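Local structure of putative heme binding protein (Tannerella forsythia, 6EU8) at residues A[70-73]-A[78-81]; A[74-79]-A[141-146]; A[91-96]-A[190-195]; A[97-102]-A[167-172]; A[102-107]-A[161-166]. The protein probably binds heme as a member of the HmuY-like family, although its heme-binding properties differ from those of HmuY itself. All blocks are in the same frame, centred on the assembly; numbering follows the deposited sequence. Where two conformers were deposited one is given.

The five contacts show how one all-beta chain ties neighbouring and distant segments together. Contacts 1 and 2 share Ile-78 and strand 77-80, their centres 11 Å apart: the turn of the hairpin of contact 1 and the start of strand 77-80 meet 141-146. Contacts 3, 4 and 5 fasten the long loop between strands 84-87 and 105-111 onto the large antiparallel sheet, each centre 8 Å from the next. Strands 160-163, 169-178 and 184-194, which receive the loop, are consecutive in that sheet, 169-178 lying between the other two. The two groups meet where Thr-80 OG1 lies 2.9 Å from Asp-107 OD1, and where His-70 NE2 lies 3.8 Å from Phe-193 CZ.

Contact 1. Residues A[70-73]-A[78-81]; sequences HIAI and IRTN
Ala-72 and Arg-79 exchange two backbone hydrogen bonds that anchor this pairing: Arg-79 N donates to Ala-72 O (2.9 Å), and Ala-72 N donates to Arg-79 O (3.0 Å). A third bond, from Asn-81 N to His-70 O at 3.1 Å, is more bent, with 141° at the hydrogen. The acceptors serve twice, because His-70 O also receives a CA-H...O contact from Thr-80 CA, and Ala-72 O one from Ile-78 CA.

Apolar contacts divide between the two faces. On the face of Ile-71, Ile-73, Ile-78 and Thr-80, the isoleucines Ile-73 and Ile-78 lie alongside each other and point the same way, with Ile-73 CG1 3.9 Å from Ile-78 CD1. A bend at chi2 (-67°) brings that terminal methyl of Ile-78 back toward its neighbour. On the other face, Ala-72 CB rests 3.8 Å from Arg-79 CG.

The polar interactions of the side chains lead outward. The guanidinium of Arg-79 folds back so that NE reaches Thr-80 O at 3.1 Å, while NH1 forms a salt bridge with Glu-62. Thr-80 OG1 bonds to Asp-107, and His-70 ND1 to Leu-30.

Together these residues form an antiparallel beta hairpin, strands 71-74 and 77-80, at one margin of a four-stranded sheet; at the start of the inner strand His-70 and Ile-71 both face Val-28 in a classic beta bulge.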
# COMPACT_ATOMS: atom_id res chain seq x y z
N HIS A 70 6.93 7.86 1.10
CA HIS A 70 6.95 7.09 2.31
C HIS A 70 6.19 5.75 2.21
O HIS A 70 6.71 4.73 2.66
CB HIS A 70 6.37 7.93 3.43
CG HIS A 70 7.13 9.20 3.64
ND1 HIS A 70 6.70 10.41 3.16
CD2 HIS A 70 8.32 9.43 4.24
CE1 HIS A 70 7.59 11.35 3.46
NE2 HIS A 70 8.58 10.77 4.11
N ILE A 71 4.97 5.81 1.68
CA ILE A 71 4.17 4.58 1.45
C ILE A 71 3.64 4.57 0.02
O ILE A 71 3.58 5.59 -0.64
CB ILE A 71 3.00 4.41 2.47
CG1 ILE A 71 1.93 5.49 2.32
CG2 ILE A 71 3.51 4.35 3.92
CD1 ILE A 71 0.66 5.18 3.09
N ALA A 72 3.30 3.37 -0.49
CA ALA A 72 2.69 3.20 -1.82
C ALA A 72 1.59 2.15 -1.76
O ALA A 72 1.67 1.19 -0.98
CB ALA A 72 3.72 2.83 -2.85
N ILE A 73 0.56 2.37 -2.59
CA ILE A 73 -0.68 1.61 -2.53
C ILE A 73 -1.01 1.06 -3.94
O ILE A 73 -0.98 1.80 -4.94
CB ILE A 73 -1.84 2.49 -1.99
CG1 ILE A 73 -1.47 3.10 -0.61
CG2 ILE A 73 -3.15 1.68 -1.89
CD1 ILE A 73 -2.56 4.00 -0.05
N ILE A 78 -0.20 -2.57 0.48
CA ILE A 78 0.49 -1.37 1.00
C ILE A 78 1.95 -1.73 1.18
O ILE A 78 2.27 -2.78 1.80
CB ILE A 78 -0.02 -0.91 2.39
CG1 ILE A 78 -1.54 -0.97 2.47
CG2 ILE A 78 0.50 0.49 2.71
CD1 ILE A 78 -2.23 -0.00 1.60
N ARG A 79 2.85 -0.92 0.61
CA ARG A 79 4.29 -1.06 0.87
C ARG A 79 4.86 0.25 1.41
O ARG A 79 4.20 1.28 1.40
CB ARG A 79 5.07 -1.50 -0.36
CG ARG A 79 5.15 -0.45 -1.45
CD ARG A 79 6.16 -0.77 -2.52
NE ARG A 79 7.53 -0.62 -2.01
CZ ARG A 79 8.60 -0.42 -2.77
NH1 ARG A 79 8.52 -0.35 -4.09
NH2 ARG A 79 9.80 -0.27 -2.15
N THR A 80 6.12 0.17 1.83
CA THR A 80 6.88 1.34 2.30
C THR A 80 8.10 1.57 1.40
O THR A 80 8.44 0.72 0.58
CB THR A 80 7.35 1.13 3.76
OG1 THR A 80 8.37 0.12 3.84
CG2 THR A 80 6.18 0.78 4.67
N ASN A 81 8.78 2.71 1.63
CA ASN A 81 10.04 3.02 0.90
C ASN A 81 11.22 2.61 1.78
O ASN A 81 11.85 3.48 2.42
CB ASN A 81 10.08 4.50 0.51
CG ASN A 81 11.23 4.83 -0.43
OD1 ASN A 81 11.95 3.93 -0.86
ND2 ASN A 81 11.37 6.10 -0.77

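Contact 2. Residues A[74-79]-A[141-146]; sequences HRFDIR and KTWIVE
Trp-143 reaches across to Phe-76 and Ile-78, and its indole can be followed outward atom by atom. CG is set between the backbone N and the carbonyl carbon (chi1 80°), which carries the ring from CB toward the hairpin turn. CD1 then meets Ile-78 CG1 at 3.7 Å, the two side chains crossing at about a right angle. Next comes NE1, which donates a nearly straight hydrogen bond of 2.9 Å to Phe-76 O; the acceptor sits close to the indole plane, at the ring's edge. Farther along the same edge, CZ2 comes within 3.6 Å of Phe-76 CD1. The six-membered ring thereby points its edge at the Phe-76 face in an offset T-shaped stack, with planes at 86°. Ile-144 CD1 lies over one face of each ring toward the rim, closer to the indole than to the phenyl.

The indole also meets Phe-174 and Val-187 of the large sheet. The carbonyl that receives NE1 belongs to a type II' turn from His-74 to Asp-77, further braced by a hydrogen bond from His-74 ND1 to Asp-77 OD2 (2.8 Å).

A bridging water also donates to Phe-76 O and to Lys-141 O, so the turn carbonyl accepts two hydrogen bonds. A directional indole bond thus helps fix the rotation of the indole within otherwise apolar packing, and joins the hairpin turn to the 3-10 segment 141-143.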
# COMPACT_ATOMS: atom_id res chain seq x y z
N HIS A 74 -1.32 -0.25 -4.00
CA HIS A 74 -1.79 -0.95 -5.21
C HIS A 74 -3.00 -1.76 -4.77
O HIS A 74 -2.84 -2.68 -4.00
CB HIS A 74 -0.72 -1.88 -5.77
CG HIS A 74 -1.25 -2.97 -6.68
ND1 HIS A 74 -1.69 -4.19 -6.21
CD2 HIS A 74 -1.37 -3.02 -8.03
CE1 HIS A 74 -2.09 -4.94 -7.22
NE2 HIS A 74 -1.90 -4.25 -8.33
N ARG A 75 -4.21 -1.45 -5.27
CA ARG A 75 -5.41 -2.08 -4.73
C ARG A 75 -5.39 -2.01 -3.19
O ARG A 75 -5.32 -0.89 -2.70
CB ARG A 75 -5.56 -3.50 -5.28
CG ARG A 75 -5.73 -3.60 -6.80
CD ARG A 75 -7.11 -3.18 -7.36
NE ARG A 75 -8.21 -3.84 -6.66
CZ ARG A 75 -9.51 -3.65 -6.93
NH1 ARG A 75 -9.90 -2.79 -7.85
NH2 ARG A 75 -10.43 -4.29 -6.21
N PHE A 76 -5.45 -3.13 -2.45
CA PHE A 76 -5.37 -3.07 -0.97
C PHE A 76 -3.98 -3.45 -0.44
O PHE A 76 -3.78 -3.57 0.78
CB PHE A 76 -6.48 -3.91 -0.30
CG PHE A 76 -7.90 -3.44 -0.59
CD1 PHE A 76 -8.21 -2.11 -0.91
CD2 PHE A 76 -8.93 -4.37 -0.54
CE1 PHE A 76 -9.52 -1.72 -1.14
CE2 PHE A 76 -10.26 -3.97 -0.79
CZ PHE A 76 -10.53 -2.67 -1.08
N ASP A 77 -3.04 -3.64 -1.37
CA ASP A 77 -1.62 -3.89 -1.01
C ASP A 77 -0.93 -2.56 -0.64
O ASP A 77 -1.05 -1.56 -1.36
CB ASP A 77 -0.87 -4.47 -2.19
CG ASP A 77 -1.51 -5.72 -2.74
OD1 ASP A 77 -1.59 -6.72 -2.00
OD2 ASP A 77 -1.90 -5.74 -3.93
N ILE A 78 -0.20 -2.57 0.48
CA ILE A 78 0.49 -1.37 1.00
C ILE A 78 1.95 -1.73 1.18
O ILE A 78 2.27 -2.78 1.80
CB ILE A 78 -0.02 -0.91 2.39
CG1 ILE A 78 -1.54 -0.97 2.47
CG2 ILE A 78 0.50 0.49 2.71
CD1 ILE A 78 -2.23 -0.00 1.60
N ARG A 79 2.85 -0.92 0.61
CA ARG A 79 4.29 -1.06 0.87
C ARG A 79 4.86 0.25 1.41
O ARG A 79 4.20 1.28 1.40
CB ARG A 79 5.07 -1.50 -0.36
CG ARG A 79 5.15 -0.45 -1.45
CD ARG A 79 6.16 -0.77 -2.52
NE ARG A 79 7.53 -0.62 -2.01
CZ ARG A 79 8.60 -0.42 -2.77
NH1 ARG A 79 8.52 -0.35 -4.09
NH2 ARG A 79 9.80 -0.27 -2.15
N LYS A 141 -0.57 -5.03 5.50
CA LYS A 141 -1.60 -5.84 4.76
C LYS A 141 -2.80 -6.14 5.64
O LYS A 141 -3.94 -6.25 5.15
CB LYS A 141 -0.97 -7.15 4.29
CG LYS A 141 -1.82 -8.01 3.35
CD LYS A 141 -1.17 -9.39 3.14
CE LYS A 141 -2.13 -10.42 2.59
NZ LYS A 141 -2.18 -10.37 1.11
N THR A 142 -2.57 -6.24 6.95
CA THR A 142 -3.65 -6.52 7.89
C THR A 142 -4.65 -5.39 8.13
O THR A 142 -5.61 -5.57 8.91
CB THR A 142 -3.11 -7.02 9.25
OG1 THR A 142 -2.53 -5.95 10.01
CG2 THR A 142 -2.13 -8.17 9.05
N TRP A 143 -4.50 -4.22 7.49
CA TRP A 143 -5.51 -3.15 7.56
C TRP A 143 -6.89 -3.65 7.09
O TRP A 143 -7.90 -3.12 7.52
CB TRP A 143 -5.08 -1.89 6.80
CG TRP A 143 -5.25 -1.88 5.28
CD1 TRP A 143 -4.44 -2.44 4.33
CD2 TRP A 143 -6.29 -1.20 4.57
NE1 TRP A 143 -4.94 -2.19 3.07
CE2 TRP A 143 -6.05 -1.39 3.19
CE3 TRP A 143 -7.39 -0.44 4.97
CZ2 TRP A 143 -6.89 -0.86 2.20
CZ3 TRP A 143 -8.22 0.11 3.98
CH2 TRP A 143 -7.95 -0.09 2.61
N ILE A 144 -6.90 -4.66 6.21
CA ILE A 144 -8.14 -5.37 5.81
C ILE A 144 -8.23 -6.66 6.64
O ILE A 144 -7.35 -7.51 6.57
CB ILE A 144 -8.09 -5.72 4.30
CG1 ILE A 144 -8.03 -4.47 3.42
CG2 ILE A 144 -9.23 -6.68 3.90
CD1 ILE A 144 -9.21 -3.53 3.54
N VAL A 145 -9.30 -6.80 7.42
CA VAL A 145 -9.58 -8.04 8.12
C VAL A 145 -10.14 -9.09 7.11
O VAL A 145 -9.69 -10.24 7.11
CB VAL A 145 -10.59 -7.85 9.26
CG1 VAL A 145 -10.91 -9.19 9.96
CG2 VAL A 145 -10.07 -6.82 10.27
N GLU A 146 -11.14 -8.68 6.33
CA GLU A 146 -11.78 -9.54 5.31
C GLU A 146 -12.12 -8.72 4.09
O GLU A 146 -12.60 -7.59 4.22
CB GLU A 146 -13.15 -10.05 5.80
CG GLU A 146 -13.23 -11.11 6.85
CD GLU A 146 -14.68 -11.62 6.91
OE1 GLU A 146 -15.10 -12.27 5.93
OE2 GLU A 146 -15.40 -11.31 7.88
O HOH W 1 -4.55 -5.88 2.30

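Contact 3. Residues A[91-96]-A[190-195]; sequences TEFSKV and NYEFQP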
# COMPACT_ATOMS: atom_id res chain seq x y z
N THR A 91 -6.62 2.32 19.38
CA THR A 91 -7.60 2.79 18.39
C THR A 91 -7.58 4.31 18.22
O THR A 91 -8.23 4.83 17.33
CB THR A 91 -9.03 2.27 18.73
OG1 THR A 91 -9.78 2.08 17.52
CG2 THR A 91 -9.80 3.22 19.66
N GLU A 92 -6.84 5.03 19.07
CA GLU A 92 -6.80 6.50 19.04
C GLU A 92 -5.35 6.99 19.04
O GLU A 92 -4.51 6.47 19.76
CB GLU A 92 -7.53 7.08 20.27
CG GLU A 92 -9.03 6.85 20.27
CD GLU A 92 -9.70 7.19 21.59
OE1 GLU A 92 -9.00 7.44 22.60
OE2 GLU A 92 -10.96 7.18 21.63
N PHE A 93 -5.07 8.01 18.23
CA PHE A 93 -3.69 8.53 18.11
C PHE A 93 -3.14 9.05 19.44
O PHE A 93 -1.97 8.82 19.73
CB PHE A 93 -3.61 9.69 17.12
CG PHE A 93 -3.88 9.33 15.67
CD1 PHE A 93 -3.32 8.19 15.08
CD2 PHE A 93 -4.63 10.18 14.88
CE1 PHE A 93 -3.56 7.91 13.73
CE2 PHE A 93 -4.87 9.91 13.54
CZ PHE A 93 -4.33 8.77 12.97
N SER A 94 -3.98 9.70 20.23
CA SER A 94 -3.52 10.24 21.54
C SER A 94 -3.03 9.17 22.54
O SER A 94 -2.31 9.50 23.49
CB SER A 94 -4.61 11.13 22.18
OG SER A 94 -5.82 10.43 22.41
N LYS A 95 -3.39 7.91 22.32
CA LYS A 95 -2.93 6.78 23.15
C LYS A 95 -1.61 6.14 22.71
O LYS A 95 -1.10 5.27 23.39
CB LYS A 95 -4.01 5.69 23.18
CG LYS A 95 -5.38 6.15 23.64
CD LYS A 95 -5.47 6.20 25.15
CE LYS A 95 -6.87 6.57 25.61
NZ LYS A 95 -7.22 5.83 26.85
N VAL A 96 -1.10 6.54 21.54
CA VAL A 96 0.20 6.07 21.05
C VAL A 96 1.17 7.19 21.39
O VAL A 96 1.13 8.24 20.76
CB VAL A 96 0.14 5.81 19.52
CG1 VAL A 96 1.48 5.34 18.99
CG2 VAL A 96 -0.96 4.78 19.21
N ASN A 190 -6.40 8.61 7.91
CA ASN A 190 -5.93 9.76 8.68
C ASN A 190 -4.52 9.43 9.15
O ASN A 190 -4.20 8.27 9.39
CB ASN A 190 -6.86 9.99 9.89
CG ASN A 190 -8.29 10.33 9.48
OD1 ASN A 190 -8.54 10.82 8.38
ND2 ASN A 190 -9.23 10.06 10.39
N TYR A 191 -3.64 10.44 9.27
CA TYR A 191 -2.32 10.19 9.82
C TYR A 191 -1.73 11.36 10.64
O TYR A 191 -2.17 12.49 10.48
CB TYR A 191 -1.31 9.77 8.71
CG TYR A 191 -1.01 10.82 7.70
CD1 TYR A 191 -1.79 10.99 6.57
CD2 TYR A 191 0.09 11.68 7.86
CE1 TYR A 191 -1.48 11.96 5.61
CE2 TYR A 191 0.39 12.63 6.93
CZ TYR A 191 -0.38 12.77 5.81
OH TYR A 191 -0.06 13.72 4.89
N GLU A 192 -0.75 11.05 11.46
CA GLU A 192 0.07 12.05 12.19
C GLU A 192 1.55 11.70 11.92
O GLU A 192 2.06 10.69 12.41
CB GLU A 192 -0.28 12.07 13.69
CG GLU A 192 -1.75 12.36 13.96
CD GLU A 192 -2.09 12.69 15.41
OE1 GLU A 192 -1.26 12.45 16.31
OE2 GLU A 192 -3.22 13.18 15.65
N PHE A 193 2.22 12.54 11.13
CA PHE A 193 3.62 12.32 10.67
C PHE A 193 4.58 13.22 11.46
O PHE A 193 4.33 14.41 11.50
CB PHE A 193 3.72 12.66 9.18
CG PHE A 193 5.10 12.54 8.59
CD1 PHE A 193 5.58 11.34 8.07
CD2 PHE A 193 5.92 13.66 8.51
CE1 PHE A 193 6.85 11.24 7.52
CE2 PHE A 193 7.18 13.57 7.96
CZ PHE A 193 7.66 12.36 7.47
N GLN A 194 5.62 12.63 12.03
CA GLN A 194 6.70 13.38 12.72
C GLN A 194 7.94 13.54 11.80
O GLN A 194 8.69 12.57 11.66
CB GLN A 194 7.08 12.65 14.01
CG GLN A 194 8.20 13.35 14.81
CD GLN A 194 7.89 14.80 15.13
OE1 GLN A 194 6.99 15.08 15.92
NE2 GLN A 194 8.60 15.73 14.49
N PRO A 195 8.16 14.76 11.21
CA PRO A 195 9.38 14.97 10.39
C PRO A 195 10.67 15.01 11.21
O PRO A 195 10.64 15.30 12.42
CB PRO A 195 9.14 16.32 9.70
CG PRO A 195 7.74 16.73 10.02
CD PRO A 195 7.34 15.99 11.25
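The ring of Phe-93 is the flat group on which this contact turns, with the aliphatic part of Glu-192 over one face. Glu-192 CG stands 4.1 Å from the centroid of Phe-93, 24° off the ring normal, a CH-pi contact displaced toward the rim. Beyond it, the carboxylate follows the ring only in part, its plane inclined 36° to that of the phenyl, and OE2 approaches Phe-93 CD2 to 3.4 Å. At the ring edge, near the plane, is the backbone oxygen of Asn-190, 3.6 Å from Phe-93 CZ. The CB of Asn-190 adds a looser contact with Phe-93 CE2 at 4.2 Å.

The reach of Glu-192 follows from its shape: CG is anti to the carbonyl carbon (chi1 -58°) and the chain beyond it is extended, so CG lies over the face and the carboxylate carries on past the CD2 side of the rim. The acid end has a long, weak ion pair with Lys-171, while the amide oxygen of Asn-190 bonds to Ser-14.

On the loop side, Phe-93 opens the 3-10 segment 93-95, whose turn includes a backbone bond from Val-96 N to Phe-93 O (3.0 Å). The ring also touches Lys-173. Phe-93 therefore lies against two adjoining strands, 169-178 and 184-194, and packs the loop that follows strand 84-87 against them; strand 11-18 flanks 184-194 on its other side.

Contact 4. Residues A[97-102]-A[167-172]; sequences TGLPAG and GSYAKI
Leu-99 lies over one face of the Tyr-169 ring, and this pair makes most of the contact. Its CB stands 4.0 Å from the centroid of Tyr-169 and only 11° off the ring normal, a centred CH-pi contact. The branch methyl CD1 continues toward the base of the same side chain, reaching Tyr-169 CG at 3.9 Å. Toward the phenol end, the backbone takes over: Leu-99 N is 3.9 Å from Tyr-169 OH and Gly-98 C 4.0 Å, both at packing distance. The peptide at Gly-98 thus runs past the hydroxyl end while the leucine spans ring centre and base.

Two torsions arrange this. Leu-99 holds CG trans to its amide nitrogen (chi1 179°), laying the branch along the ring. Tyr-169 has CG placed between its backbone N and carbonyl carbon (chi1 62°), which directs the ring toward the 97-102 loop.

In the next shell, Lys-171 runs beside the loop, its CE 4.4 Å from Gly-98 O. Leu-99 also touches Tyr-104, Val-161 and Lys-163, while Tyr-169 is flanked by Gln-194 of the adjacent strand. The interaction between the loop and Tyr-169 is therefore dispersive and weakly directional; a polar tie is added next door by the hydrogen bond from Lys-171 NZ to Val-96 O, just before the loop segment.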
# COMPACT_ATOMS: atom_id res chain seq x y z
N THR A 97 1.98 6.99 22.42
CA THR A 97 2.84 8.06 22.93
C THR A 97 4.20 7.91 22.27
O THR A 97 4.90 6.91 22.48
CB THR A 97 2.92 8.10 24.48
OG1 THR A 97 3.11 6.79 25.01
CG2 THR A 97 1.62 8.68 25.05
N GLY A 98 4.55 8.89 21.44
CA GLY A 98 5.85 8.91 20.77
C GLY A 98 5.99 7.77 19.78
O GLY A 98 5.00 7.30 19.22
N LEU A 99 7.23 7.35 19.56
CA LEU A 99 7.54 6.21 18.71
C LEU A 99 7.60 4.98 19.61
O LEU A 99 8.54 4.85 20.40
CB LEU A 99 8.88 6.42 18.00
CG LEU A 99 9.41 5.32 17.09
CD1 LEU A 99 8.44 5.02 15.95
CD2 LEU A 99 10.75 5.76 16.53
N PRO A 100 6.59 4.09 19.53
CA PRO A 100 6.64 2.97 20.45
C PRO A 100 7.73 1.98 20.10
O PRO A 100 8.13 1.86 18.93
CB PRO A 100 5.26 2.30 20.29
CG PRO A 100 4.47 3.20 19.42
CD PRO A 100 5.44 3.98 18.61
N ALA A 101 8.20 1.28 21.13
CA ALA A 101 9.04 0.12 20.93
C ALA A 101 8.16 -1.01 20.46
O ALA A 101 6.95 -0.99 20.68
CB ALA A 101 9.74 -0.26 22.23
N GLY A 102 8.77 -2.00 19.81
CA GLY A 102 8.04 -3.13 19.24
C GLY A 102 8.83 -3.91 18.20
O GLY A 102 9.98 -3.56 17.89
N GLY A 167 14.44 8.33 9.40
CA GLY A 167 14.15 8.50 10.83
C GLY A 167 12.80 9.13 11.20
O GLY A 167 12.43 9.13 12.39
N SER A 168 12.06 9.64 10.22
CA SER A 168 10.69 10.09 10.47
C SER A 168 9.82 8.88 10.79
O SER A 168 10.26 7.73 10.73
CB SER A 168 10.14 10.83 9.25
OG SER A 168 10.83 12.05 9.00
N TYR A 169 8.60 9.17 11.22
CA TYR A 169 7.59 8.12 11.47
C TYR A 169 6.18 8.68 11.42
O TYR A 169 5.97 9.88 11.55
CB TYR A 169 7.86 7.40 12.80
CG TYR A 169 7.78 8.29 14.02
CD1 TYR A 169 8.92 8.96 14.50
CD2 TYR A 169 6.60 8.40 14.75
CE1 TYR A 169 8.85 9.75 15.64
CE2 TYR A 169 6.52 9.21 15.89
CZ TYR A 169 7.65 9.87 16.33
OH TYR A 169 7.59 10.66 17.46
N ALA A 170 5.21 7.80 11.16
CA ALA A 170 3.79 8.18 11.18
C ALA A 170 2.95 7.17 11.94
O ALA A 170 3.23 5.96 11.95
CB ALA A 170 3.26 8.32 9.78
N LYS A 171 1.92 7.72 12.59
CA LYS A 171 0.75 6.97 13.06
C LYS A 171 -0.29 7.04 11.97
O LYS A 171 -0.62 8.13 11.49
CB LYS A 171 0.20 7.61 14.33
CG LYS A 171 1.21 7.77 15.46
CD LYS A 171 0.57 8.56 16.60
CE LYS A 171 1.58 9.33 17.43
NZ LYS A 171 0.81 10.14 18.43
N ILE A 172 -0.85 5.88 11.59
CA ILE A 172 -1.82 5.81 10.49
C ILE A 172 -3.07 5.00 10.92
O ILE A 172 -2.92 3.92 11.48
CB ILE A 172 -1.18 5.14 9.23
CG1 ILE A 172 0.11 5.87 8.77
CG2 ILE A 172 -2.21 5.07 8.11
CD1 ILE A 172 0.85 5.22 7.60

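Contact 5. Residues A[102-107]-A[161-166]; sequences GDYKKD and VVKFKD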
# COMPACT_ATOMS: atom_id res chain seq x y z
N GLY A 102 8.77 -2.00 19.81
CA GLY A 102 8.04 -3.13 19.24
C GLY A 102 8.83 -3.91 18.20
O GLY A 102 9.98 -3.56 17.89
N ASP A 103 8.19 -4.94 17.65
CA ASP A 103 8.78 -5.82 16.66
C ASP A 103 8.37 -5.38 15.24
O ASP A 103 7.47 -5.96 14.61
CB ASP A 103 8.34 -7.27 16.93
CG ASP A 103 9.03 -8.29 16.02
OD1 ASP A 103 10.12 -8.01 15.48
OD2 ASP A 103 8.47 -9.39 15.87
N TYR A 104 9.08 -4.37 14.73
CA TYR A 104 8.81 -3.77 13.43
C TYR A 104 9.19 -4.72 12.30
O TYR A 104 10.23 -5.38 12.37
CB TYR A 104 9.54 -2.43 13.31
CG TYR A 104 8.92 -1.33 14.16
CD1 TYR A 104 9.26 -1.17 15.53
CD2 TYR A 104 8.03 -0.43 13.61
CE1 TYR A 104 8.68 -0.18 16.29
CE2 TYR A 104 7.45 0.57 14.37
CZ TYR A 104 7.79 0.70 15.72
OH TYR A 104 7.20 1.70 16.46
N LYS A 105 8.33 -4.81 11.27
CA LYS A 105 8.58 -5.64 10.11
C LYS A 105 8.79 -4.84 8.81
O LYS A 105 8.00 -3.92 8.48
CB LYS A 105 7.40 -6.58 9.88
CG LYS A 105 7.03 -7.49 11.04
CD LYS A 105 8.24 -8.32 11.45
CE LYS A 105 7.85 -9.48 12.34
NZ LYS A 105 9.00 -10.40 12.46
N LYS A 106 9.87 -5.19 8.10
CA LYS A 106 10.19 -4.61 6.80
C LYS A 106 9.34 -5.27 5.68
O LYS A 106 8.71 -6.30 5.89
CB LYS A 106 11.68 -4.80 6.46
CG LYS A 106 12.64 -4.01 7.36
CD LYS A 106 14.06 -4.56 7.28
CE LYS A 106 14.91 -4.06 8.44
NZ LYS A 106 15.01 -2.58 8.45
N ASP A 107 9.33 -4.64 4.52
CA ASP A 107 8.59 -5.18 3.36
C ASP A 107 9.21 -6.50 2.90
O ASP A 107 10.45 -6.71 3.06
CB ASP A 107 8.60 -4.22 2.19
CG ASP A 107 7.87 -2.92 2.43
OD1 ASP A 107 7.40 -2.59 3.55
OD2 ASP A 107 7.83 -2.17 1.45
N VAL A 161 1.90 2.07 13.24
CA VAL A 161 3.04 2.98 13.26
C VAL A 161 4.07 2.49 12.24
O VAL A 161 4.45 1.32 12.24
CB VAL A 161 3.67 3.12 14.66
CG1 VAL A 161 4.83 4.13 14.59
CG2 VAL A 161 2.61 3.61 15.68
N VAL A 162 4.52 3.41 11.39
CA VAL A 162 5.50 3.13 10.36
C VAL A 162 6.72 4.04 10.56
O VAL A 162 6.56 5.26 10.64
CB VAL A 162 4.93 3.36 8.95
CG1 VAL A 162 5.85 2.77 7.89
CG2 VAL A 162 3.54 2.73 8.79
N LYS A 163 7.90 3.42 10.59
CA LYS A 163 9.21 4.13 10.66
C LYS A 163 9.84 4.18 9.29
O LYS A 163 9.92 3.13 8.61
CB LYS A 163 10.19 3.37 11.58
CG LYS A 163 9.78 3.24 13.03
CD LYS A 163 10.51 2.12 13.79
CE LYS A 163 11.93 2.46 14.17
NZ LYS A 163 12.36 1.59 15.30
N PHE A 164 10.32 5.37 8.88
CA PHE A 164 10.84 5.62 7.53
C PHE A 164 12.37 5.72 7.46
O PHE A 164 13.03 5.86 8.51
CB PHE A 164 10.16 6.83 6.91
CG PHE A 164 8.66 6.67 6.84
CD1 PHE A 164 8.11 5.70 6.00
CD2 PHE A 164 7.81 7.44 7.63
CE1 PHE A 164 6.73 5.51 5.96
CE2 PHE A 164 6.43 7.27 7.57
CZ PHE A 164 5.90 6.29 6.74
N LYS A 165 12.91 5.62 6.24
CA LYS A 165 14.36 5.49 6.02
C LYS A 165 15.18 6.70 6.48
O LYS A 165 16.38 6.56 6.74
CB LYS A 165 14.69 5.15 4.56
CG LYS A 165 14.42 6.24 3.55
CD LYS A 165 14.67 5.75 2.13
CE LYS A 165 14.39 6.87 1.13
NZ LYS A 165 15.28 6.77 -0.07
N ASP A 166 14.53 7.87 6.57
CA ASP A 166 15.16 9.08 7.15
C ASP A 166 15.02 9.29 8.68
O ASP A 166 15.45 10.32 9.21
CB ASP A 166 14.72 10.34 6.37
CG ASP A 166 13.28 10.74 6.63
OD1 ASP A 166 12.49 9.85 7.05
OD2 ASP A 166 12.95 11.92 6.40
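Tyr-104 OH is touched by the methyl CG1 of Val-161 at 3.9 Å and is hydrogen-bonded to Pro-100 O, which tethers the ring to the preceding loop. The polar interaction between the two segments themselves is a cation-pi contact from the ammonium of Lys-163 to the ring of Tyr-104. NZ lies 4.4 Å from the centroid of Tyr-104, over the face and 23° off its normal. Closer still is the methylene CD of the same lysine, 3.4 Å from the Tyr-104 centroid and nearly on the normal, a CH-pi contact centred on the ring. A bend at chi3 (76°) turns the outer part of the chain across the aromatic face. The same NZ also has a long, weak ion pair with Glu-84 of the adjoining strand.

The edge of the ring meets a different partner: Val-161 O lies near its plane, 3.8 Å from Tyr-104 CE2. Leu-99 packs against the tyrosine as well.

Tyr-104 thus bridges the loop and strand 160-163. Its pi face would probably help stabilise the positive charge of Lys-163, while the hydroxyl bond limits how far the ring can shift beneath the lysine chain.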